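Local coordinates for protein histidine kinase (Methanosarcina mazei, PDB 3LI9) that is predicted to be a membrane histidine kinase that phosphorylates itself on histidine using ATP, this piece being its extracellular double Cache (PDC-fold) sensor domain, at residues N27-Q32 with D178-I183; Q71-Y76 with E146-V151; T140-Y145 with G259-V264; L77-D82 with I157-E162. All coordinates share one frame; numbering follows the deposited sequence.

Contact 1: N27-Q32 with D178-I183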
# COMPACT_ATOMS: atom_id res chain seq x y z
N ASN A 27 7.29 11.93 5.14
CA ASN A 27 8.45 11.45 4.38
C ASN A 27 9.20 10.29 4.98
O ASN A 27 9.73 9.47 4.23
CB ASN A 27 9.37 12.64 4.01
CG ASN A 27 8.65 13.60 3.06
OD1 ASN A 27 8.40 14.80 3.38
ND2 ASN A 27 8.26 13.10 1.93
N GLN A 28 9.21 10.16 6.32
CA GLN A 28 9.72 8.92 6.91
C GLN A 28 8.96 7.69 6.45
O GLN A 28 9.58 6.64 6.10
CB GLN A 28 9.62 9.06 8.45
CG GLN A 28 10.71 10.05 8.94
CD GLN A 28 10.65 10.24 10.43
OE1 GLN A 28 10.53 9.25 11.17
NE2 GLN A 28 10.77 11.48 10.91
N PHE A 29 7.62 7.81 6.40
CA PHE A 29 6.83 6.67 5.99
C PHE A 29 7.00 6.45 4.52
O PHE A 29 6.99 5.30 4.04
CB PHE A 29 5.34 6.86 6.33
CG PHE A 29 5.03 6.51 7.76
CD1 PHE A 29 4.85 5.17 8.16
CD2 PHE A 29 4.98 7.48 8.73
CE1 PHE A 29 4.57 4.85 9.49
CE2 PHE A 29 4.66 7.18 10.04
CZ PHE A 29 4.46 5.87 10.44
N ASP A 30 7.20 7.53 3.76
CA ASP A 30 7.33 7.38 2.32
C ASP A 30 8.61 6.61 1.92
O ASP A 30 8.63 5.94 0.88
CB ASP A 30 7.44 8.74 1.66
CG ASP A 30 7.45 8.63 0.11
OD1 ASP A 30 6.54 8.00 -0.43
OD2 ASP A 30 8.37 9.14 -0.54
N ALA A 31 9.65 6.74 2.71
CA ALA A 31 10.96 6.15 2.29
C ALA A 31 10.85 4.63 2.07
O ALA A 31 11.33 4.15 1.05
CB ALA A 31 12.06 6.45 3.34
N GLN A 32 10.21 3.89 2.97
CA GLN A 32 10.16 2.45 2.82
C GLN A 32 9.18 2.13 1.74
O GLN A 32 9.32 1.13 1.05
CB GLN A 32 9.73 1.74 4.09
CG GLN A 32 9.71 0.19 4.00
CD GLN A 32 11.06 -0.45 3.59
OE1 GLN A 32 12.10 -0.20 4.20
NE2 GLN A 32 11.05 -1.23 2.52
N ASP A 178 1.98 0.22 14.77
CA ASP A 178 3.03 0.20 15.82
C ASP A 178 3.80 1.52 15.98
O ASP A 178 4.00 2.00 17.10
CB ASP A 178 4.02 -0.95 15.64
CG ASP A 178 3.32 -2.32 15.67
OD1 ASP A 178 2.18 -2.42 16.17
OD2 ASP A 178 3.91 -3.30 15.16
N VAL A 179 4.21 2.12 14.87
CA VAL A 179 4.99 3.29 14.85
C VAL A 179 4.10 4.55 15.07
O VAL A 179 4.39 5.34 15.97
CB VAL A 179 5.73 3.47 13.49
CG1 VAL A 179 6.47 4.85 13.53
CG2 VAL A 179 6.80 2.33 13.29
N ALA A 180 3.04 4.72 14.28
CA ALA A 180 2.23 6.00 14.34
C ALA A 180 1.50 6.14 15.69
O ALA A 180 1.41 7.24 16.24
CB ALA A 180 1.20 6.02 13.18
N SER A 181 1.05 5.02 16.27
CA SER A 181 0.33 5.09 17.52
C SER A 181 1.16 5.38 18.73
O SER A 181 0.58 5.60 19.81
CB SER A 181 -0.52 3.84 17.73
OG SER A 181 -1.64 3.90 16.82
N SER A 182 2.47 5.43 18.58
CA SER A 182 3.37 5.82 19.68
C SER A 182 3.78 7.29 19.62
O SER A 182 4.50 7.77 20.48
CB SER A 182 4.65 5.00 19.63
OG SER A 182 5.44 5.46 18.50
N ILE A 183 3.40 7.98 18.55
CA ILE A 183 3.80 9.40 18.41
C ILE A 183 2.97 10.25 19.32
O ILE A 183 1.72 10.12 19.39
CB ILE A 183 3.65 9.84 16.94
CG1 ILE A 183 4.68 9.09 16.09
CG2 ILE A 183 3.85 11.40 16.79
CD1 ILE A 183 4.38 9.17 14.57
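The far end of the Phe-29 ring overlaps the side chain of Val-179, its CZ lying 3.8 Å from Val-179 CG1. The two side chains lie alongside one another, running opposite ways, and the methyl meets the ring obliquely. Beyond the valine the same CZ reaches Ala-180, with the methyl CB at 4.3 Å and the backbone N near the ring plane, at its edge. A first torsion of -83° sets the Phe-29 ring anti to its carbonyl carbon and projects it away from the helix. In Val-179 it is CG1, anti to the backbone N (chi1 175°), that makes the touch. This is how the long N-terminal helix 13-48 of the double Cache fold meets the short helix 174-180, which follows strand 162-172 of the seven-stranded sheet, probably the membrane-distal one; Phe-29 also packs on Met-193 on strand 190-194 of the four-stranded sheet. Past Ala-180 the chain folds into a type I turn ending at Ile-183. Just before the turn, Val-179 O accepts from two donors of one residue: Ser-182 OG at 2.7 Å, with a C=O...donor angle of 142° and the donor slightly tilted from the carbonyl plane, and Ser-182 N at 3.2 Å.

Contact 2: Q71-Y76 with E146-V151; sequences QLIGVY and EGIFMV
Ile-73 and Ile-148 reach toward each other tip to tip, joining their terminal methyls across strand 162-172 of the seven-stranded antiparallel sheet of a PAS-like Cache subdomain. Ile-73 sits in a classic beta bulge at the start of strand 74-79, where it and Gly-74 both stand opposite Asp-170 of strand 162-172. Strand 162-172 pairs with strand 74-79 on one side and with strand 148-159 on the other, so the side chains of the two segments meet across it, without any hydrogen bond between them. The nearest CA atoms, of Ile-73 and Met-150, are 8.8 Å apart, and only side chains can bridge such a gap.

Ile-73 works with both of its branches. Its CG1 arm runs anti to the backbone N (chi1 -162°) and, being nearly extended, carries CD1 out to Ile-148. The other branch, CG2, faces Met-150, a selenomethionine whose side chain crosses that of Ile-73 at about a right angle. Bent about its last torsion (chi3 75°), Met-150 lays its SE–CE end alongside the isoleucine, CE being the nearest atom. Met-150 also touches Ile-110 and lies about 4 Å from a bound bis-tris molecule, probably from the crystallisation liquor, while Ile-73 packs on Pro-172 of the intervening strand. Two methyl pairs therefore make the whole contact: Ile-73 CG2 is 4.1 Å from Met-150 CE, and Ile-73 CD1 is 3.6 Å from Ile-148 CD1.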
# COMPACT_ATOMS: atom_id res chain seq x y z
N GLN A 71 9.99 -7.38 5.28
CA GLN A 71 8.87 -6.39 5.28
C GLN A 71 7.80 -6.80 4.29
O GLN A 71 6.75 -6.11 4.20
CB GLN A 71 9.35 -4.94 5.03
CG GLN A 71 9.58 -4.57 3.52
CD GLN A 71 10.91 -5.14 2.98
OE1 GLN A 71 11.65 -5.91 3.66
NE2 GLN A 71 11.21 -4.77 1.72
N LEU A 72 8.12 -7.80 3.44
CA LEU A 72 7.11 -8.33 2.46
C LEU A 72 6.49 -9.60 2.96
O LEU A 72 7.14 -10.40 3.67
CB LEU A 72 7.76 -8.62 1.10
CG LEU A 72 8.53 -7.46 0.43
CD1 LEU A 72 9.10 -7.87 -0.91
CD2 LEU A 72 7.62 -6.19 0.26
N ILE A 73 5.22 -9.85 2.57
CA ILE A 73 4.60 -11.11 2.87
C ILE A 73 4.27 -11.93 1.59
O ILE A 73 3.93 -13.09 1.67
CB ILE A 73 3.31 -10.89 3.73
CG1 ILE A 73 2.89 -12.18 4.42
CG2 ILE A 73 2.14 -10.30 2.85
CD1 ILE A 73 1.91 -11.90 5.64
N GLY A 74 4.39 -11.30 0.43
CA GLY A 74 4.15 -11.99 -0.80
C GLY A 74 4.95 -11.32 -1.91
O GLY A 74 5.17 -10.11 -1.91
N VAL A 75 5.35 -12.13 -2.87
CA VAL A 75 5.97 -11.62 -4.10
C VAL A 75 5.40 -12.50 -5.21
O VAL A 75 5.24 -13.73 -5.07
CB VAL A 75 7.53 -11.80 -4.11
CG1 VAL A 75 8.19 -11.24 -5.45
CG2 VAL A 75 8.16 -11.09 -2.91
N TYR A 76 5.04 -11.84 -6.32
CA TYR A 76 4.31 -12.59 -7.33
C TYR A 76 4.54 -12.09 -8.74
O TYR A 76 4.93 -10.93 -8.96
CB TYR A 76 2.83 -12.66 -6.99
CG TYR A 76 2.17 -11.31 -6.72
CD1 TYR A 76 1.65 -10.58 -7.76
CD2 TYR A 76 2.20 -10.73 -5.43
CE1 TYR A 76 1.04 -9.30 -7.55
CE2 TYR A 76 1.63 -9.50 -5.21
CZ TYR A 76 1.06 -8.80 -6.25
OH TYR A 76 0.49 -7.59 -5.96
N GLU A 146 -6.99 -12.86 4.29
CA GLU A 146 -6.69 -13.94 5.26
C GLU A 146 -6.22 -13.39 6.59
O GLU A 146 -5.29 -13.92 7.27
CB GLU A 146 -5.79 -15.06 4.57
CG GLU A 146 -6.50 -15.59 3.30
CD GLU A 146 -5.76 -16.67 2.48
OE1 GLU A 146 -6.33 -17.16 1.43
OE2 GLU A 146 -4.63 -16.99 2.89
N GLY A 147 -6.92 -12.33 7.07
CA GLY A 147 -6.67 -11.79 8.40
C GLY A 147 -5.52 -10.77 8.49
O GLY A 147 -5.31 -10.24 9.52
N ILE A 148 -4.81 -10.54 7.39
CA ILE A 148 -3.67 -9.64 7.45
C ILE A 148 -3.95 -8.32 6.66
O ILE A 148 -4.33 -8.41 5.55
CB ILE A 148 -2.46 -10.33 6.88
CG1 ILE A 148 -2.18 -11.56 7.81
CG2 ILE A 148 -1.21 -9.36 6.92
CD1 ILE A 148 -1.26 -12.50 7.25
N PHE A 149 -3.73 -7.19 7.34
CA PHE A 149 -3.89 -5.84 6.76
C PHE A 149 -2.65 -5.55 5.92
O PHE A 149 -1.53 -5.67 6.42
CB PHE A 149 -3.97 -4.84 7.93
CG PHE A 149 -4.53 -3.47 7.47
CD1 PHE A 149 -5.59 -3.38 6.59
CD2 PHE A 149 -3.88 -2.34 7.88
CE1 PHE A 149 -6.07 -2.10 6.18
CE2 PHE A 149 -4.32 -1.09 7.51
CZ PHE A 149 -5.35 -0.98 6.63
N MSE A 150 -2.86 -5.24 4.65
CA MSE A 150 -1.76 -5.03 3.72
C MSE A 150 -2.13 -4.11 2.56
O MSE A 150 -3.26 -3.64 2.40
CB MSE A 150 -1.32 -6.38 3.15
CG MSE A 150 -2.41 -7.07 2.37
SE MSE A 150 -1.76 -8.90 1.79
CE MSE A 150 -1.89 -9.78 3.48
N VAL A 151 -1.07 -3.78 1.82
CA VAL A 151 -1.26 -3.13 0.53
C VAL A 151 -0.41 -3.85 -0.51
O VAL A 151 0.57 -4.50 -0.15
CB VAL A 151 -0.84 -1.64 0.66
CG1 VAL A 151 0.67 -1.42 0.89
CG2 VAL A 151 -1.46 -0.80 -0.41

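Contact 3: T140-Y145 with G259-V264; sequences TEPYFY and GDFSFV
Glu-141 OE1 is gripped by two hydroxyls, those of Ser-195 and Thr-197, in the loop that follows strand 190-194, while its sister oxygen OE2 comes to 3.6 Å from Phe-261 CE1. OE2 also has a weak hydrogen bond with the backbone N of Asn-196; the two bonds to OE1, helped by this weak one, probably limit the rotation of the carboxylate. Its plane stands 81° from that of the phenyl ring, which OE2 approaches obliquely. The glutamate starts out pointing away from Phe-261; a bend at its second torsion (chi2 -65°) folds the carboxylate back to the ring.

Phe-261 answers by extending its own ring toward the 140-145 segment, so that CZ touches two neighbours of Glu-141. Thr-140 O lies near the ring plane, at its edge and 4.1 Å from CZ. Pro-142 CD, at 4.1 Å from the same CZ, arrives obliquely, the proline and phenylalanine side chains lying side by side but running opposite ways. Behind this surface the Thr-140 hydroxyl gives a hydrogen bond of 3.0 Å from OG1 to Glu-141 O, reaching it from above the carbonyl plane, 54° out of it. Thr-140 OG1 is also bonded to Ser-152 N on strand 148-159, which ties the loop to its own sheet. Leu-201 packs against both Pro-142 and Phe-261. The ring thus reaches from the four-stranded sheet to the approach to strand 143-145 in the other sheet, the kind of junction expected between the two PAS-like subdomains of a double Cache sensor.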
# COMPACT_ATOMS: atom_id res chain seq x y z
N THR A 140 -2.41 -0.49 -4.51
CA THR A 140 -3.84 -0.69 -4.16
C THR A 140 -4.17 0.13 -2.90
O THR A 140 -3.32 0.55 -2.08
CB THR A 140 -4.11 -2.19 -3.80
OG1 THR A 140 -3.41 -2.51 -2.59
CG2 THR A 140 -3.72 -3.08 -5.00
N GLU A 141 -5.47 0.25 -2.67
CA GLU A 141 -5.93 0.73 -1.38
C GLU A 141 -5.66 -0.42 -0.38
O GLU A 141 -5.65 -1.56 -0.80
CB GLU A 141 -7.40 1.12 -1.53
CG GLU A 141 -7.41 2.65 -2.05
CD GLU A 141 -6.81 3.68 -1.01
OE1 GLU A 141 -7.58 3.91 -0.07
OE2 GLU A 141 -5.62 4.27 -1.11
N PRO A 142 -5.36 -0.08 0.88
CA PRO A 142 -5.11 -1.15 1.87
C PRO A 142 -6.33 -2.04 2.03
O PRO A 142 -7.50 -1.63 1.81
CB PRO A 142 -4.87 -0.37 3.17
CG PRO A 142 -5.80 0.92 2.96
CD PRO A 142 -5.27 1.23 1.53
N TYR A 143 -6.06 -3.28 2.40
CA TYR A 143 -7.17 -4.28 2.48
C TYR A 143 -6.76 -5.37 3.42
O TYR A 143 -5.56 -5.58 3.78
CB TYR A 143 -7.50 -4.83 1.10
CG TYR A 143 -6.34 -5.55 0.44
CD1 TYR A 143 -6.14 -6.95 0.61
CD2 TYR A 143 -5.41 -4.81 -0.35
CE1 TYR A 143 -5.02 -7.59 -0.01
CE2 TYR A 143 -4.34 -5.43 -0.99
CZ TYR A 143 -4.14 -6.80 -0.79
OH TYR A 143 -3.11 -7.45 -1.40
N PHE A 144 -7.77 -6.12 3.86
CA PHE A 144 -7.44 -7.33 4.60
C PHE A 144 -7.50 -8.56 3.70
O PHE A 144 -8.37 -8.66 2.81
CB PHE A 144 -8.51 -7.54 5.68
CG PHE A 144 -8.38 -6.59 6.83
CD1 PHE A 144 -7.48 -6.85 7.81
CD2 PHE A 144 -9.13 -5.41 6.87
CE1 PHE A 144 -7.29 -5.97 8.92
CE2 PHE A 144 -8.94 -4.53 7.99
CZ PHE A 144 -8.03 -4.83 8.99
N TYR A 145 -6.56 -9.51 3.94
CA TYR A 145 -6.54 -10.76 3.16
C TYR A 145 -6.11 -11.85 4.12
O TYR A 145 -5.09 -11.71 4.80
CB TYR A 145 -5.61 -10.65 1.98
CG TYR A 145 -5.46 -11.95 1.23
CD1 TYR A 145 -6.46 -12.38 0.37
CD2 TYR A 145 -4.35 -12.74 1.43
CE1 TYR A 145 -6.31 -13.57 -0.32
CE2 TYR A 145 -4.19 -13.97 0.72
CZ TYR A 145 -5.19 -14.33 -0.14
OH TYR A 145 -5.04 -15.51 -0.82
N GLY A 259 1.68 6.86 -3.57
CA GLY A 259 0.27 6.58 -3.38
C GLY A 259 -0.61 7.75 -2.91
O GLY A 259 -1.83 7.59 -2.84
N ASP A 260 -0.02 8.88 -2.58
CA ASP A 260 -0.77 9.99 -1.92
C ASP A 260 -1.58 9.51 -0.73
O ASP A 260 -2.77 9.81 -0.60
CB ASP A 260 -1.67 10.65 -2.96
CG ASP A 260 -0.85 11.65 -3.85
OD1 ASP A 260 0.27 12.09 -3.46
OD2 ASP A 260 -1.37 11.98 -4.93
N PHE A 261 -0.94 8.72 0.14
CA PHE A 261 -1.48 8.47 1.45
C PHE A 261 -1.27 9.76 2.26
O PHE A 261 -0.78 10.75 1.71
CB PHE A 261 -0.72 7.30 2.12
CG PHE A 261 -1.16 5.92 1.58
CD1 PHE A 261 -1.76 5.82 0.32
CD2 PHE A 261 -0.83 4.77 2.25
CE1 PHE A 261 -2.18 4.55 -0.25
CE2 PHE A 261 -1.19 3.46 1.70
CZ PHE A 261 -1.88 3.37 0.48
N SER A 262 -1.64 9.81 3.55
CA SER A 262 -1.43 11.02 4.28
C SER A 262 -1.03 10.73 5.71
O SER A 262 -1.66 9.81 6.30
CB SER A 262 -2.72 11.94 4.24
OG SER A 262 -2.42 13.23 4.80
N PHE A 263 -0.12 11.53 6.28
CA PHE A 263 0.19 11.41 7.68
C PHE A 263 -0.54 12.58 8.39
O PHE A 263 -0.44 13.72 7.94
CB PHE A 263 1.75 11.52 7.92
CG PHE A 263 2.10 11.47 9.39
CD1 PHE A 263 2.32 10.25 10.02
CD2 PHE A 263 2.16 12.66 10.13
CE1 PHE A 263 2.64 10.22 11.40
CE2 PHE A 263 2.49 12.62 11.53
CZ PHE A 263 2.74 11.40 12.12
N VAL A 264 -1.26 12.26 9.47
CA VAL A 264 -2.10 13.26 10.15
C VAL A 264 -1.65 13.42 11.60
O VAL A 264 -1.49 12.44 12.36
CB VAL A 264 -3.59 12.85 10.10
CG1 VAL A 264 -4.47 13.98 10.69
CG2 VAL A 264 -4.02 12.56 8.70

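Contact 4: L77-D82 with I157-E162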
# COMPACT_ATOMS: atom_id res chain seq x y z
N LEU A 77 4.18 -12.96 -9.72
CA LEU A 77 4.19 -12.57 -11.11
C LEU A 77 2.82 -13.07 -11.65
O LEU A 77 2.29 -14.12 -11.17
CB LEU A 77 5.28 -13.38 -11.85
CG LEU A 77 6.70 -13.00 -11.39
CD1 LEU A 77 7.69 -14.05 -12.00
CD2 LEU A 77 7.07 -11.60 -11.85
N GLY A 78 2.22 -12.31 -12.58
CA GLY A 78 0.97 -12.83 -13.18
C GLY A 78 1.07 -12.44 -14.68
O GLY A 78 1.29 -11.31 -14.99
N TYR A 79 0.95 -13.43 -15.58
CA TYR A 79 1.09 -13.18 -17.02
C TYR A 79 -0.23 -13.40 -17.80
O TYR A 79 -1.10 -14.15 -17.38
CB TYR A 79 2.10 -14.13 -17.58
CG TYR A 79 3.54 -13.71 -17.28
CD1 TYR A 79 4.11 -13.96 -16.03
CD2 TYR A 79 4.31 -13.05 -18.27
CE1 TYR A 79 5.46 -13.57 -15.79
CE2 TYR A 79 5.65 -12.66 -18.01
CZ TYR A 79 6.18 -12.92 -16.77
OH TYR A 79 7.54 -12.62 -16.55
N GLU A 80 -0.34 -12.66 -18.88
CA GLU A 80 -1.38 -12.90 -19.89
C GLU A 80 -1.20 -14.29 -20.47
O GLU A 80 -0.19 -14.95 -20.41
CB GLU A 80 -1.20 -11.86 -21.02
CG GLU A 80 -1.46 -10.45 -20.64
CD GLU A 80 -2.95 -10.18 -20.43
OE1 GLU A 80 -3.67 -9.97 -21.42
OE2 GLU A 80 -3.40 -10.15 -19.28
N PRO A 81 -2.27 -14.81 -21.09
CA PRO A 81 -2.20 -16.13 -21.70
C PRO A 81 -1.04 -16.28 -22.66
O PRO A 81 -0.87 -15.46 -23.56
CB PRO A 81 -3.57 -16.21 -22.44
CG PRO A 81 -4.46 -15.43 -21.59
CD PRO A 81 -3.59 -14.21 -21.17
N ASP A 82 -0.21 -17.30 -22.42
CA ASP A 82 0.95 -17.68 -23.18
C ASP A 82 2.08 -16.64 -23.25
O ASP A 82 3.03 -16.83 -23.99
CB ASP A 82 0.52 -18.09 -24.59
CG ASP A 82 0.01 -19.51 -24.63
OD1 ASP A 82 0.41 -20.35 -23.81
OD2 ASP A 82 -0.83 -19.80 -25.48
N ILE A 157 4.74 -5.52 -16.78
CA ILE A 157 5.86 -6.18 -17.51
C ILE A 157 5.55 -5.96 -18.98
O ILE A 157 4.49 -6.41 -19.46
CB ILE A 157 5.85 -7.65 -17.29
CG1 ILE A 157 6.11 -7.93 -15.76
CG2 ILE A 157 6.95 -8.30 -18.11
CD1 ILE A 157 5.94 -9.53 -15.40
N PHE A 158 6.40 -5.21 -19.65
CA PHE A 158 6.14 -4.90 -21.11
C PHE A 158 7.17 -5.63 -21.90
O PHE A 158 8.41 -5.42 -21.69
CB PHE A 158 6.26 -3.40 -21.38
CG PHE A 158 5.11 -2.64 -20.89
CD1 PHE A 158 3.95 -2.60 -21.68
CD2 PHE A 158 5.16 -1.89 -19.72
CE1 PHE A 158 2.78 -1.83 -21.27
CE2 PHE A 158 3.99 -1.11 -19.32
CZ PHE A 158 2.81 -1.16 -20.09
N LYS A 159 6.72 -6.49 -22.81
CA LYS A 159 7.61 -7.30 -23.69
C LYS A 159 7.17 -6.99 -25.12
O LYS A 159 5.95 -6.99 -25.42
CB LYS A 159 7.38 -8.80 -23.42
CG LYS A 159 7.90 -9.25 -22.08
CD LYS A 159 7.40 -10.67 -21.70
CE LYS A 159 8.21 -11.69 -22.37
NZ LYS A 159 7.89 -13.04 -21.79
N ASN A 160 8.12 -6.70 -25.99
CA ASN A 160 7.86 -6.33 -27.38
C ASN A 160 6.98 -5.10 -27.39
O ASN A 160 6.19 -4.92 -28.29
CB ASN A 160 7.24 -7.54 -28.14
CG ASN A 160 7.85 -8.91 -27.69
OD1 ASN A 160 9.09 -9.17 -27.79
ND2 ASN A 160 6.99 -9.74 -27.16
N GLY A 161 7.12 -4.23 -26.35
CA GLY A 161 6.30 -3.02 -26.28
C GLY A 161 4.86 -3.24 -25.78
O GLY A 161 4.11 -2.29 -25.65
N GLU A 162 4.50 -4.47 -25.49
CA GLU A 162 3.13 -4.83 -25.13
C GLU A 162 3.02 -5.33 -23.73
O GLU A 162 3.94 -6.01 -23.22
CB GLU A 162 2.67 -5.96 -26.01
CG GLU A 162 2.53 -5.46 -27.45
CD GLU A 162 2.00 -6.58 -28.38
OE1 GLU A 162 1.77 -7.70 -27.88
OE2 GLU A 162 1.83 -6.34 -29.59
O HOH W 1 8.87 -12.63 -18.70
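Strands 77-79 and 157-159 run in broadly the same direction, their axes 9.9 Å apart at closest and turned by 43°, because each pairs antiparallel with strand 162-172 lying between them: Gly-78 bonds to Ile-166, and Ile-157 to Ala-164. Side chains close the gap. Ile-157 points its CD1 at the phenol end of Tyr-79, 3.7 Å from Tyr-79 CZ and equally from its OH; the two side chains cross at about a right angle. The CG1 arm of Ile-157, anti to its carbonyl carbon (chi1 -64°), extends almost straight, carrying that methyl far enough to meet Leu-77 CD2 as well, at 4.3 Å.

Tyr-79 OH and Lys-159 NZ are joined through a water. It lies 2.5 Å from Tyr-79 OH and accepts a longer bond, 3.3 Å, from Lys-159 NZ, whose ammonium also donates to Ala-83 O. Tyr-79 is further braced by Phe-84, edge-to-face. Just beyond Lys-159 the chain reverses in a type I' turn, with Lys-159 N to Glu-162 O and Glu-162 N to Lys-159 O both at 2.9 Å. Helix 13-48 lies on this side of the strands, placing Ala-44 against Ile-157 and Met-47 against Leu-77 and Tyr-79. A two-residue beta hairpin, strand 74-79 on the far side of its second strand, and a long helix packed on the antiparallel sheet are the elements of the PAS-like Cache subdomain.

Contacts 2 and 4 use the same two strands, 74-79 and 148-159, at points whose centres are 23 Å apart, each bridging strand 162-172. Contact 3 joins that sheet to the four-stranded one; its centre is 13 Å from those of both contact 1 and contact 2. Met-150 O of contact 2 and Tyr-143 N of contact 3 are 2.8 Å apart, a probable hydrogen bond, and both residues lie by the bound bis-tris molecule, to which Tyr-143 OH is hydrogen-bonded; such molecules often mark pockets. Phe-29 CE2 of contact 1 packs 3.9 Å from Phe-263 CD1 of contact 3. Contacts 1 and 4, with centres 35 Å apart, lie on opposite sides of the chain's centre.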